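Local coordinates for protein oxaloacetate acetyl hydrolase (PDB 3LYE) that belongs to the phosphoenolpyruvate phosphomutase family of TIM-barrel proteins and assembles from four copies of its chain, with calcium ions bound, at residues A[23-29]-A[241-246]; A[30-34]-A[249-254]; A[39-43]-A[284-288]; A[105-110]-A[151-156]; A[123-127]-A[137-141]. One frame throughout, in Å; residues are numbered along the deposited sequence.

In the fold
The contacts sample a TIM barrel from its strand seam to its subunit interface. Contact 1 pairs strands 27-32 and 243-247, joining the first and last strands of the barrel. Contact 2 continues from the same strand and touches contact 1, F246 CB lying 4.1 Å from G31 N. Contact 3 lies a further step outward, its centre about 14 Å from that of contact 2, and both touch the second subunit. Contact 4 joins two outer helices, and contact 5 closes the loop between strand 119-122 and helix 142-158; their centres are about 18 Å apart. Contact 5 comes nearest a bound calcium ion, the Q125 side chain about 6 Å away, against about 10 Å for I245 and A249.

Contact 1 of 5, residues A[23-29]-A[241-246]; sequences TDELIVC and FRIMIF
R242, with the largest buried surface here, reaches back to grip the loop before strand 27-32. Bends at chi2 (-57°) and chi3 (-41°) bring the guanidinium side-on to the carbonyl of E25, so that NE and NH2 both donate to E25 O, NH2 at 2.9 Å on a lone pair and NE from above the carbonyl plane. The acceptor lies in the guanidinium plane, while T23 O sits over one face. L26 works differently: with CG anti to its backbone N (chi1 173°), it lays CD1 against the F241-R242 backbone, 3.4 Å from F241 O, and against M244 CB. C29 carries the far end, where its SG meets I243 CG2 at 3.9 Å and its CB meets I245 CG2 at 3.9 Å. Between these residues runs regular parallel pairing: I27 N to R242 O, I27 O to M244 N and C29 N to M244 O, each 2.9 Å, closing the barrel between its first and last strands. R242 also reaches L19 O and L20 O near the end of helix 12-22. Its charge is thus met by backbone carbonyls, and the partial negative end of that helix would probably help stabilise it.

Contact 2 of 5, residues A[30-34]-A[249-254]; sequences PGVYD and ATLAPA
A methyl group set squarely on an aromatic face is the centre of this contact: L251 CD1 stands 3.7 Å from the centroid of the Y33 ring, only 2° off the ring normal, a CH-pi contact in which the two side chains meet at about a right angle. T250 approaches the same ring at its edge, OG1 lying 3.3 Å from Y33 CD2. Further along, A254 CB comes 3.4 Å from Y33 OH. The threonine hydroxyl has its own task, donating to G31 O at 2.8 Å in the carbonyl plane, on a lone pair. Its position between backbone N and carbonyl carbon (chi1 64°) turns OG1 to the strand. Water 1 makes a second link, donating to G31 O at 3.0 Å and accepting from L251 N at 3.1 Å.

In the next shell, D34 OD2 sits over the other face of the Y33 ring, toward its rim. S37 OG binds that oxygen, and S59 of the second subunit binds D34 OD1; D34 in turn caps the start of helix 35-43. The second subunit also packs L36 on L251 and I258 on T250, so the contact borders the interface with the second subunit. Two donors thus satisfy the buried carbonyl of G31, and the water, held by that carbonyl, accepts from L251 N at the start of helix 251-268.

Contact 3 of 5, residues A[39-43]-A[284-288]; sequences RTAME and EVCGL
Face-on van der Waals packing leads where R39 meets the C286-G287 peptide. The guanidinium lies roughly parallel to that link, with G287 N above its centre at a height of 3.9 Å and C286 C 3.6 Å above the plane nearer the rim. A bend at chi2 (-69°) carries the chain along the V285 carbonyl, R39 CD passing 3.3 Å from V285 O. The polar end finds its partner elsewhere: NE donates to G62 O of the second subunit.

Water supplies the polar bridge between the segments, since water 2 donates to R39 O and to V285 O, 2.7 Å each, joining the two helices through their backbones.

Aliphatic packing belongs to V285, whose branches divide the work. CG1 reaches R39 CB at 3.8 Å and T40 OG1, while CG2 meets the extended side chain of E43, 3.6 Å from OE2. That carboxylate is itself engaged by Y255 and R259 of the second subunit, and Y255 packs on V285 too. The peptide under R39 belongs to a Schellman motif: G287, with positive phi, is the C-prime residue, its N bonded to E284 O at 3.3 Å, and the turn ends helix 279-285 just before helix 288-297 begins.

Contact 4 of 5, residues A[105-110]-A[151-156]; sequences VARTVE and AAVATK
V109 and A152 meet in the tight part of a helix-helix pair from the outer layer of the TIM barrel. Helices 102-114 and 142-158, which follow successive strands of the barrel, run with their local axes 8.3 Å apart at a crossing angle of -41°. Small residues permit that closeness: A106 and A152 have the nearest pair of CA atoms.

On the barrel side, V109 CG2 presses on A152 CB at 3.7 Å, and V105 CG1 touches the same methyl at 3.9 Å. With V105 CG1 anti to its backbone N (chi1 172°), this branch is the one directed across the interface. L122 of strand 119-122 lies under both V105 and A152, and L165 of the next strand also meets A152, so the valine-alanine layer continues into the barrel wall. T155 fills the outer half. Its CG2 slides past V109 CG1 at 3.8 Å, the two side chains running in opposite directions, while its OG1 faces A106 CB.

The packing thins toward E110 and K156, at the C-terminal side of the two segments. E110 contributes little beyond CB, 4.0 Å from T155 CG2, and remains partly exposed. K156 leads its amine away to a salt bridge with D193. Part of the outer surface is nevertheless covered, for V294 and A298 of the third subunit pack on A106 and A151. Although it stands at the interface, the T155 hydroxyl bonds within its own helix: OG1 donates to A151 O at 2.9 Å, and T155 N reaches that oxygen from the opposite face of its carbonyl plane.

Contact 5 of 5, residues A[123-127]-A[137-141]; sequences EDQIL and KKVVS
D124 and I126 on one side and V140 and K138 on the other frame a single backbone bridge, Q125 facing V139 with CA atoms 4.2 Å apart: V140 N gives a firm bond to D124 O (2.8 Å, 165°), and I126 N a weak one to K138 O (3.3 Å). Around it, I126 and V140 slide past each other, CD1 to CG1 at 3.7 Å. D124 CG, between its backbone N and carbonyl carbon (chi1 59°), sets the carboxylate alongside V139, D124 OD2 3.6 Å from V139 CG1; T169, R183 and D170 N hold it. Q125 extends across K137, with OE1 3.9 Å from K137 CG; water 3 donates to Q125 OE1 and to K138 O, 2.9 Å each. The K137 amine pairs with D170.

The bridge draws together the two ends of a loop whose middle, 129-136, is not modelled, consistent with mobility there, and Q125 places this neck near a bound calcium ion. Its chemistry is uneven. At V140 the closure rests on a strong, nearly linear bond, while at K138 a weak bond is supplemented by a water bridge, which suggests that the side leading into the unmodelled loop is held less firmly.

Contact 1 of 5, residues A[23-29]-A[241-246]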
# COMPACT_ATOMS: atom_id res chain seq x y z
N THR A 23 -27.01 -19.18 18.54
CA THR A 23 -26.39 -19.86 19.67
C THR A 23 -26.39 -18.90 20.85
O THR A 23 -26.63 -17.70 20.70
CB THR A 23 -24.94 -20.36 19.40
OG1 THR A 23 -23.97 -19.32 19.65
CG2 THR A 23 -24.77 -20.89 17.98
N ASP A 24 -26.16 -19.44 22.04
CA ASP A 24 -26.09 -18.63 23.25
C ASP A 24 -24.65 -18.67 23.79
O ASP A 24 -24.37 -18.28 24.93
CB ASP A 24 -27.06 -19.16 24.29
CG ASP A 24 -28.45 -19.13 23.78
OD1 ASP A 24 -28.86 -18.06 23.29
OD2 ASP A 24 -29.12 -20.18 23.85
N GLU A 25 -23.72 -19.09 22.95
CA GLU A 25 -22.36 -19.16 23.43
C GLU A 25 -21.66 -17.83 23.51
O GLU A 25 -22.06 -16.86 22.91
CB GLU A 25 -21.49 -20.14 22.61
CG GLU A 25 -21.70 -20.21 21.10
CD GLU A 25 -20.96 -21.40 20.48
OE1 GLU A 25 -21.59 -22.19 19.74
OE2 GLU A 25 -19.74 -21.55 20.75
N LEU A 26 -20.67 -17.79 24.39
CA LEU A 26 -19.85 -16.59 24.56
C LEU A 26 -18.80 -16.77 23.47
O LEU A 26 -18.03 -17.72 23.50
CB LEU A 26 -19.18 -16.52 25.94
CG LEU A 26 -18.20 -15.34 26.05
CD1 LEU A 26 -18.93 -14.03 25.82
CD2 LEU A 26 -17.50 -15.34 27.36
N ILE A 27 -18.75 -15.85 22.53
CA ILE A 27 -17.80 -15.92 21.40
C ILE A 27 -16.49 -15.30 21.86
O ILE A 27 -16.42 -14.09 22.04
CB ILE A 27 -18.42 -15.26 20.16
CG1 ILE A 27 -19.77 -15.89 19.79
CG2 ILE A 27 -17.46 -15.34 18.97
CD1 ILE A 27 -20.63 -14.99 18.93
N VAL A 28 -15.46 -16.13 22.04
CA VAL A 28 -14.15 -15.73 22.53
C VAL A 28 -13.25 -15.39 21.36
O VAL A 28 -12.93 -16.24 20.54
CB VAL A 28 -13.59 -16.86 23.42
CG1 VAL A 28 -12.15 -16.63 23.78
CG2 VAL A 28 -14.46 -17.06 24.66
N CYS A 29 -12.77 -14.16 21.35
CA CYS A 29 -11.93 -13.66 20.28
C CYS A 29 -10.62 -13.10 20.74
O CYS A 29 -10.56 -12.00 21.26
CB CYS A 29 -12.69 -12.51 19.57
SG CYS A 29 -14.39 -12.86 19.06
N PHE A 241 -22.71 -11.78 28.71
CA PHE A 241 -22.09 -11.21 27.53
C PHE A 241 -22.15 -12.23 26.40
O PHE A 241 -22.14 -13.43 26.65
CB PHE A 241 -20.62 -10.83 27.83
CG PHE A 241 -20.47 -9.56 28.62
CD1 PHE A 241 -20.57 -8.33 28.00
CD2 PHE A 241 -20.21 -9.59 29.98
CE1 PHE A 241 -20.47 -7.17 28.71
CE2 PHE A 241 -20.08 -8.42 30.70
CZ PHE A 241 -20.20 -7.22 30.07
N ARG A 242 -22.19 -11.76 25.15
CA ARG A 242 -22.23 -12.68 24.00
C ARG A 242 -20.91 -12.76 23.25
O ARG A 242 -20.68 -13.71 22.55
CB ARG A 242 -23.37 -12.33 23.04
CG ARG A 242 -24.73 -12.63 23.64
CD ARG A 242 -24.93 -14.11 24.08
NE ARG A 242 -24.38 -15.03 23.13
CZ ARG A 242 -24.80 -15.22 21.88
NH1 ARG A 242 -25.88 -14.57 21.44
NH2 ARG A 242 -24.12 -16.04 21.07
N ILE A 243 -20.09 -11.72 23.36
CA ILE A 243 -18.78 -11.72 22.72
C ILE A 243 -17.78 -11.18 23.73
O ILE A 243 -18.12 -10.29 24.50
CB ILE A 243 -18.71 -10.85 21.44
CG1 ILE A 243 -19.85 -11.22 20.48
CG2 ILE A 243 -17.32 -10.93 20.76
CD1 ILE A 243 -19.96 -10.30 19.24
N MET A 244 -16.55 -11.70 23.72
CA MET A 244 -15.51 -11.21 24.61
C MET A 244 -14.25 -11.16 23.76
O MET A 244 -13.84 -12.17 23.17
CB MET A 244 -15.31 -12.11 25.82
CG MET A 244 -14.34 -11.59 26.82
SD MET A 244 -14.43 -12.61 28.30
CE MET A 244 -13.25 -11.83 29.39
N ILE A 245 -13.66 -9.99 23.66
CA ILE A 245 -12.45 -9.77 22.88
C ILE A 245 -11.31 -9.54 23.84
O ILE A 245 -11.50 -9.00 24.92
CB ILE A 245 -12.61 -8.66 21.83
CG1 ILE A 245 -12.76 -7.28 22.47
CG2 ILE A 245 -13.82 -8.99 20.92
CD1 ILE A 245 -12.99 -6.20 21.46
N PHE A 246 -10.12 -9.96 23.42
CA PHE A 246 -8.96 -9.85 24.26
C PHE A 246 -7.85 -8.97 23.69
O PHE A 246 -6.94 -9.45 22.99
CB PHE A 246 -8.48 -11.28 24.54
CG PHE A 246 -9.41 -12.05 25.42
CD1 PHE A 246 -9.20 -12.13 26.78
CD2 PHE A 246 -10.50 -12.69 24.88
CE1 PHE A 246 -10.09 -12.82 27.58
CE2 PHE A 246 -11.40 -13.36 25.69
CZ PHE A 246 -11.19 -13.44 27.04

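Contact 2 of 5, residues A[30-34]-A[249-254]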
# COMPACT_ATOMS: atom_id res chain seq x y z
N PRO A 30 -9.57 -13.86 20.52
CA PRO A 30 -8.27 -13.34 20.94
C PRO A 30 -7.83 -12.18 20.05
O PRO A 30 -8.09 -12.19 18.83
CB PRO A 30 -7.33 -14.52 20.71
CG PRO A 30 -8.01 -15.33 19.68
CD PRO A 30 -9.48 -15.21 19.97
N GLY A 31 -7.20 -11.18 20.66
CA GLY A 31 -6.68 -10.05 19.91
C GLY A 31 -5.40 -10.42 19.19
O GLY A 31 -4.42 -10.77 19.80
N VAL A 32 -5.44 -10.31 17.88
CA VAL A 32 -4.37 -10.58 16.96
C VAL A 32 -4.01 -9.28 16.25
O VAL A 32 -4.82 -8.39 16.14
CB VAL A 32 -4.67 -11.75 16.02
CG1 VAL A 32 -4.96 -13.02 16.80
CG2 VAL A 32 -5.80 -11.42 15.10
N TYR A 33 -2.80 -9.23 15.70
CA TYR A 33 -2.34 -8.01 15.10
C TYR A 33 -1.46 -8.14 13.87
O TYR A 33 -1.04 -7.12 13.31
CB TYR A 33 -1.49 -7.27 16.16
CG TYR A 33 -0.23 -7.97 16.58
CD1 TYR A 33 0.95 -7.75 15.89
CD2 TYR A 33 -0.22 -8.84 17.65
CE1 TYR A 33 2.11 -8.39 16.25
CE2 TYR A 33 0.95 -9.49 18.03
CZ TYR A 33 2.12 -9.27 17.32
OH TYR A 33 3.28 -9.87 17.74
N ASP A 34 -1.20 -9.36 13.44
CA ASP A 34 -0.35 -9.62 12.29
C ASP A 34 -0.60 -11.03 11.81
O ASP A 34 -1.47 -11.75 12.37
CB ASP A 34 1.12 -9.35 12.58
CG ASP A 34 1.81 -10.45 13.38
OD1 ASP A 34 3.05 -10.57 13.25
OD2 ASP A 34 1.12 -11.18 14.14
N ALA A 249 -3.76 -9.55 23.96
CA ALA A 249 -3.53 -10.96 24.28
C ALA A 249 -2.32 -11.53 23.60
O ALA A 249 -1.74 -12.49 24.10
CB ALA A 249 -4.70 -11.81 23.90
N THR A 250 -1.98 -11.02 22.41
CA THR A 250 -0.81 -11.54 21.72
C THR A 250 0.32 -10.54 21.61
O THR A 250 1.48 -10.95 21.67
CB THR A 250 -1.18 -12.13 20.33
OG1 THR A 250 -1.69 -11.13 19.45
CG2 THR A 250 -2.19 -13.28 20.44
N LEU A 251 0.01 -9.25 21.54
CA LEU A 251 1.08 -8.23 21.44
C LEU A 251 1.94 -8.20 22.69
O LEU A 251 3.16 -8.13 22.62
CB LEU A 251 0.46 -6.85 21.18
CG LEU A 251 1.44 -5.75 20.75
CD1 LEU A 251 1.81 -5.92 19.30
CD2 LEU A 251 0.83 -4.42 20.93
N ALA A 252 1.30 -8.28 23.86
CA ALA A 252 2.01 -8.25 25.16
C ALA A 252 2.98 -9.41 25.36
O ALA A 252 4.16 -9.17 25.61
CB ALA A 252 1.02 -8.09 26.33
N PRO A 253 2.53 -10.65 25.22
CA PRO A 253 3.51 -11.72 25.40
C PRO A 253 4.55 -11.72 24.29
O PRO A 253 5.68 -12.12 24.56
CB PRO A 253 2.67 -13.00 25.36
CG PRO A 253 1.38 -12.58 24.64
CD PRO A 253 1.15 -11.18 25.10
N ALA A 254 4.22 -11.29 23.08
CA ALA A 254 5.23 -11.26 22.02
C ALA A 254 6.34 -10.29 22.48
O ALA A 254 7.52 -10.61 22.36
CB ALA A 254 4.61 -10.78 20.73
O HOH W 1 -2.95 -8.44 20.89

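Contact 3 of 5, residues A[39-43]-A[284-288]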
# COMPACT_ATOMS: atom_id res chain seq x y z
N ARG A 39 -2.33 -16.53 12.55
CA ARG A 39 -2.13 -17.93 12.18
C ARG A 39 -2.05 -18.82 13.43
O ARG A 39 -2.49 -19.96 13.41
CB ARG A 39 -0.86 -18.08 11.35
CG ARG A 39 -0.99 -17.63 9.91
CD ARG A 39 -1.87 -18.54 9.07
NE ARG A 39 -1.62 -18.27 7.66
CZ ARG A 39 -2.19 -18.93 6.66
NH1 ARG A 39 -1.86 -18.61 5.43
NH2 ARG A 39 -3.08 -19.89 6.91
N THR A 40 -1.48 -18.28 14.50
CA THR A 40 -1.35 -19.06 15.74
C THR A 40 -2.74 -19.29 16.35
O THR A 40 -3.09 -20.38 16.79
CB THR A 40 -0.40 -18.43 16.73
OG1 THR A 40 0.88 -18.25 16.12
CG2 THR A 40 -0.16 -19.32 17.93
N ALA A 41 -3.56 -18.25 16.39
CA ALA A 41 -4.92 -18.37 16.91
C ALA A 41 -5.70 -19.39 16.07
O ALA A 41 -6.50 -20.16 16.59
CB ALA A 41 -5.60 -17.04 16.91
N MET A 42 -5.46 -19.39 14.76
CA MET A 42 -6.12 -20.33 13.84
C MET A 42 -5.66 -21.76 14.12
O MET A 42 -6.49 -22.66 14.19
CB MET A 42 -5.84 -19.97 12.38
CG MET A 42 -6.46 -18.65 11.97
SD MET A 42 -5.77 -17.89 10.47
CE MET A 42 -6.38 -18.97 9.21
N GLU A 43 -4.37 -21.95 14.32
CA GLU A 43 -3.79 -23.26 14.60
C GLU A 43 -4.45 -23.85 15.85
O GLU A 43 -4.73 -25.06 15.91
CB GLU A 43 -2.28 -23.09 14.96
CG GLU A 43 -1.57 -24.33 15.49
CD GLU A 43 -0.14 -24.09 16.01
OE1 GLU A 43 0.51 -25.09 16.40
OE2 GLU A 43 0.35 -22.95 16.05
N GLU A 284 4.88 -23.86 8.58
CA GLU A 284 3.68 -24.67 8.65
C GLU A 284 2.54 -23.88 9.33
O GLU A 284 1.40 -23.92 8.90
CB GLU A 284 3.97 -25.99 9.38
CG GLU A 284 4.87 -26.94 8.60
CD GLU A 284 5.39 -28.12 9.40
OE1 GLU A 284 5.81 -29.10 8.76
OE2 GLU A 284 5.41 -28.04 10.66
N VAL A 285 2.87 -23.16 10.39
CA VAL A 285 1.86 -22.37 11.08
C VAL A 285 1.33 -21.32 10.10
O VAL A 285 0.15 -21.03 10.04
CB VAL A 285 2.46 -21.68 12.33
CG1 VAL A 285 1.59 -20.53 12.87
CG2 VAL A 285 2.80 -22.72 13.42
N CYS A 286 2.22 -20.81 9.27
CA CYS A 286 1.88 -19.78 8.30
C CYS A 286 1.43 -20.25 6.92
O CYS A 286 1.64 -19.53 5.94
CB CYS A 286 3.00 -18.72 8.23
SG CYS A 286 3.23 -17.79 9.76
N GLY A 287 0.84 -21.42 6.83
CA GLY A 287 0.30 -21.87 5.56
C GLY A 287 1.13 -22.62 4.57
O GLY A 287 0.77 -22.70 3.39
N LEU A 288 2.18 -23.28 5.05
CA LEU A 288 3.03 -24.02 4.12
C LEU A 288 2.28 -25.13 3.44
O LEU A 288 2.44 -25.32 2.24
CB LEU A 288 4.23 -24.59 4.87
CG LEU A 288 5.18 -25.42 4.00
CD1 LEU A 288 5.81 -24.58 2.93
CD2 LEU A 288 6.26 -26.03 4.90
O HOH W 2 -2.10 -21.71 11.45

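Contact 4 of 5, residues A[105-110]-A[151-156]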
# COMPACT_ATOMS: atom_id res chain seq x y z
N VAL A 105 -16.84 6.95 7.32
CA VAL A 105 -17.39 5.85 8.09
C VAL A 105 -17.94 4.82 7.11
O VAL A 105 -17.72 3.63 7.22
CB VAL A 105 -18.47 6.31 9.05
CG1 VAL A 105 -19.15 5.13 9.69
CG2 VAL A 105 -17.90 7.27 10.09
N ALA A 106 -18.73 5.30 6.16
CA ALA A 106 -19.31 4.44 5.14
C ALA A 106 -18.24 3.74 4.31
O ALA A 106 -18.33 2.54 4.06
CB ALA A 106 -20.22 5.25 4.23
N ARG A 107 -17.22 4.48 3.90
CA ARG A 107 -16.13 3.90 3.12
C ARG A 107 -15.46 2.78 3.90
O ARG A 107 -15.16 1.75 3.36
CB ARG A 107 -15.12 4.99 2.78
CG ARG A 107 -13.99 4.49 1.90
CD ARG A 107 -13.16 5.67 1.42
NE ARG A 107 -12.01 5.27 0.61
CZ ARG A 107 -12.09 4.94 -0.67
NH1 ARG A 107 -13.24 5.00 -1.32
NH2 ARG A 107 -11.00 4.53 -1.31
N THR A 108 -15.24 3.01 5.19
CA THR A 108 -14.60 2.02 6.05
C THR A 108 -15.44 0.75 6.12
O THR A 108 -14.93 -0.35 5.95
CB THR A 108 -14.37 2.62 7.46
OG1 THR A 108 -13.47 3.74 7.38
CG2 THR A 108 -13.77 1.57 8.38
N VAL A 109 -16.74 0.90 6.39
CA VAL A 109 -17.60 -0.26 6.48
C VAL A 109 -17.61 -0.99 5.13
O VAL A 109 -17.54 -2.21 5.12
CB VAL A 109 -19.03 0.14 6.97
CG1 VAL A 109 -19.96 -1.08 6.88
CG2 VAL A 109 -18.95 0.67 8.39
N GLU A 110 -17.74 -0.26 4.03
CA GLU A 110 -17.77 -0.89 2.72
C GLU A 110 -16.49 -1.67 2.48
O GLU A 110 -16.53 -2.79 1.98
CB GLU A 110 -17.96 0.20 1.70
CG GLU A 110 -17.89 -0.22 0.26
CD GLU A 110 -18.06 0.98 -0.64
OE1 GLU A 110 -17.56 2.08 -0.28
OE2 GLU A 110 -18.68 0.81 -1.70
N ALA A 151 -24.45 6.10 9.46
CA ALA A 151 -23.70 5.91 8.23
C ALA A 151 -23.26 4.46 8.05
O ALA A 151 -23.34 3.88 6.97
CB ALA A 151 -22.51 6.86 8.17
N ALA A 152 -22.77 3.86 9.13
CA ALA A 152 -22.32 2.49 9.12
C ALA A 152 -23.45 1.50 8.83
O ALA A 152 -23.29 0.62 7.97
CB ALA A 152 -21.63 2.17 10.43
N VAL A 153 -24.58 1.64 9.51
CA VAL A 153 -25.71 0.77 9.33
C VAL A 153 -26.26 0.90 7.91
O VAL A 153 -26.57 -0.10 7.26
CB VAL A 153 -26.79 1.05 10.38
CG1 VAL A 153 -28.09 0.31 10.05
CG2 VAL A 153 -26.31 0.63 11.72
N ALA A 154 -26.41 2.13 7.42
CA ALA A 154 -26.93 2.29 6.07
C ALA A 154 -26.05 1.58 5.06
O ALA A 154 -26.56 1.05 4.06
CB ALA A 154 -27.07 3.76 5.71
N THR A 155 -24.73 1.63 5.28
CA THR A 155 -23.82 0.97 4.36
C THR A 155 -23.98 -0.54 4.36
O THR A 155 -24.06 -1.16 3.29
CB THR A 155 -22.37 1.31 4.69
OG1 THR A 155 -22.17 2.72 4.59
CG2 THR A 155 -21.38 0.63 3.74
N LYS A 156 -24.02 -1.13 5.54
CA LYS A 156 -24.17 -2.58 5.61
C LYS A 156 -25.48 -3.01 4.97
O LYS A 156 -25.53 -4.04 4.30
CB LYS A 156 -23.94 -3.12 7.02
CG LYS A 156 -25.02 -3.00 8.00
CD LYS A 156 -24.56 -3.13 9.46
CE LYS A 156 -25.70 -3.19 10.49
NZ LYS A 156 -26.37 -4.55 10.68

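Contact 5 of 5, residues A[123-127]-A[137-141]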
# COMPACT_ATOMS: atom_id res chain seq x y z
N GLU A 123 -16.77 3.67 17.66
CA GLU A 123 -16.89 4.43 18.88
C GLU A 123 -17.26 5.87 18.77
O GLU A 123 -17.40 6.43 17.69
CB GLU A 123 -15.55 4.28 19.64
CG GLU A 123 -14.41 5.08 19.01
CD GLU A 123 -13.02 4.48 19.23
OE1 GLU A 123 -12.05 5.26 19.22
OE2 GLU A 123 -12.89 3.26 19.36
N ASP A 124 -17.48 6.44 19.96
CA ASP A 124 -17.87 7.83 20.13
C ASP A 124 -16.75 8.77 20.50
O ASP A 124 -17.01 9.90 20.87
CB ASP A 124 -19.07 7.95 21.09
CG ASP A 124 -18.80 7.38 22.47
OD1 ASP A 124 -19.69 7.57 23.32
OD2 ASP A 124 -17.76 6.71 22.66
N GLN A 125 -15.49 8.34 20.41
CA GLN A 125 -14.39 9.25 20.75
C GLN A 125 -14.15 10.33 19.71
O GLN A 125 -14.59 10.22 18.57
CB GLN A 125 -13.08 8.50 20.82
CG GLN A 125 -12.99 7.55 21.91
CD GLN A 125 -11.54 7.13 22.15
OE1 GLN A 125 -10.66 7.95 22.33
NE2 GLN A 125 -11.32 5.86 22.16
N ILE A 126 -13.43 11.38 20.09
CA ILE A 126 -13.13 12.43 19.15
C ILE A 126 -12.13 11.76 18.21
O ILE A 126 -11.39 10.87 18.62
CB ILE A 126 -12.57 13.67 19.84
CG1 ILE A 126 -13.73 14.53 20.30
CG2 ILE A 126 -11.67 14.46 18.93
CD1 ILE A 126 -14.59 13.82 21.26
N LEU A 127 -12.08 12.20 16.97
CA LEU A 127 -11.17 11.58 16.02
C LEU A 127 -9.76 12.14 16.06
O LEU A 127 -8.79 11.45 15.75
CB LEU A 127 -11.79 11.75 14.63
CG LEU A 127 -11.33 12.86 13.67
CD1 LEU A 127 -12.02 12.71 12.31
CD2 LEU A 127 -11.63 14.21 14.23
N LYS A 137 -10.40 10.89 28.52
CA LYS A 137 -11.02 10.34 27.31
C LYS A 137 -12.29 11.11 26.95
O LYS A 137 -13.31 11.02 27.63
CB LYS A 137 -11.29 8.86 27.47
CG LYS A 137 -11.49 8.18 26.15
CD LYS A 137 -11.14 6.71 26.22
CE LYS A 137 -12.04 5.97 27.19
NZ LYS A 137 -11.94 4.49 27.04
N LYS A 138 -12.21 11.82 25.83
CA LYS A 138 -13.29 12.66 25.34
C LYS A 138 -14.18 12.05 24.30
O LYS A 138 -13.70 11.38 23.39
CB LYS A 138 -12.67 13.88 24.67
CG LYS A 138 -13.37 15.18 24.95
CD LYS A 138 -13.14 15.61 26.39
CE LYS A 138 -13.40 17.10 26.58
NZ LYS A 138 -14.80 17.51 26.23
N VAL A 139 -15.48 12.30 24.41
CA VAL A 139 -16.42 11.76 23.43
C VAL A 139 -17.20 12.87 22.76
O VAL A 139 -17.33 13.98 23.29
CB VAL A 139 -17.41 10.77 24.05
CG1 VAL A 139 -16.70 9.55 24.56
CG2 VAL A 139 -18.26 11.44 25.13
N VAL A 140 -17.73 12.56 21.58
CA VAL A 140 -18.51 13.52 20.82
C VAL A 140 -19.92 13.50 21.39
O VAL A 140 -20.24 12.70 22.27
CB VAL A 140 -18.56 13.18 19.31
CG1 VAL A 140 -17.16 13.24 18.69
CG2 VAL A 140 -19.20 11.81 19.07
N SER A 141 -20.76 14.42 20.93
CA SER A 141 -22.12 14.46 21.40
C SER A 141 -22.89 13.20 20.98
O SER A 141 -22.49 12.49 20.06
CB SER A 141 -22.82 15.68 20.83
OG SER A 141 -23.03 15.52 19.46
O HOH W 3 -10.94 10.78 22.64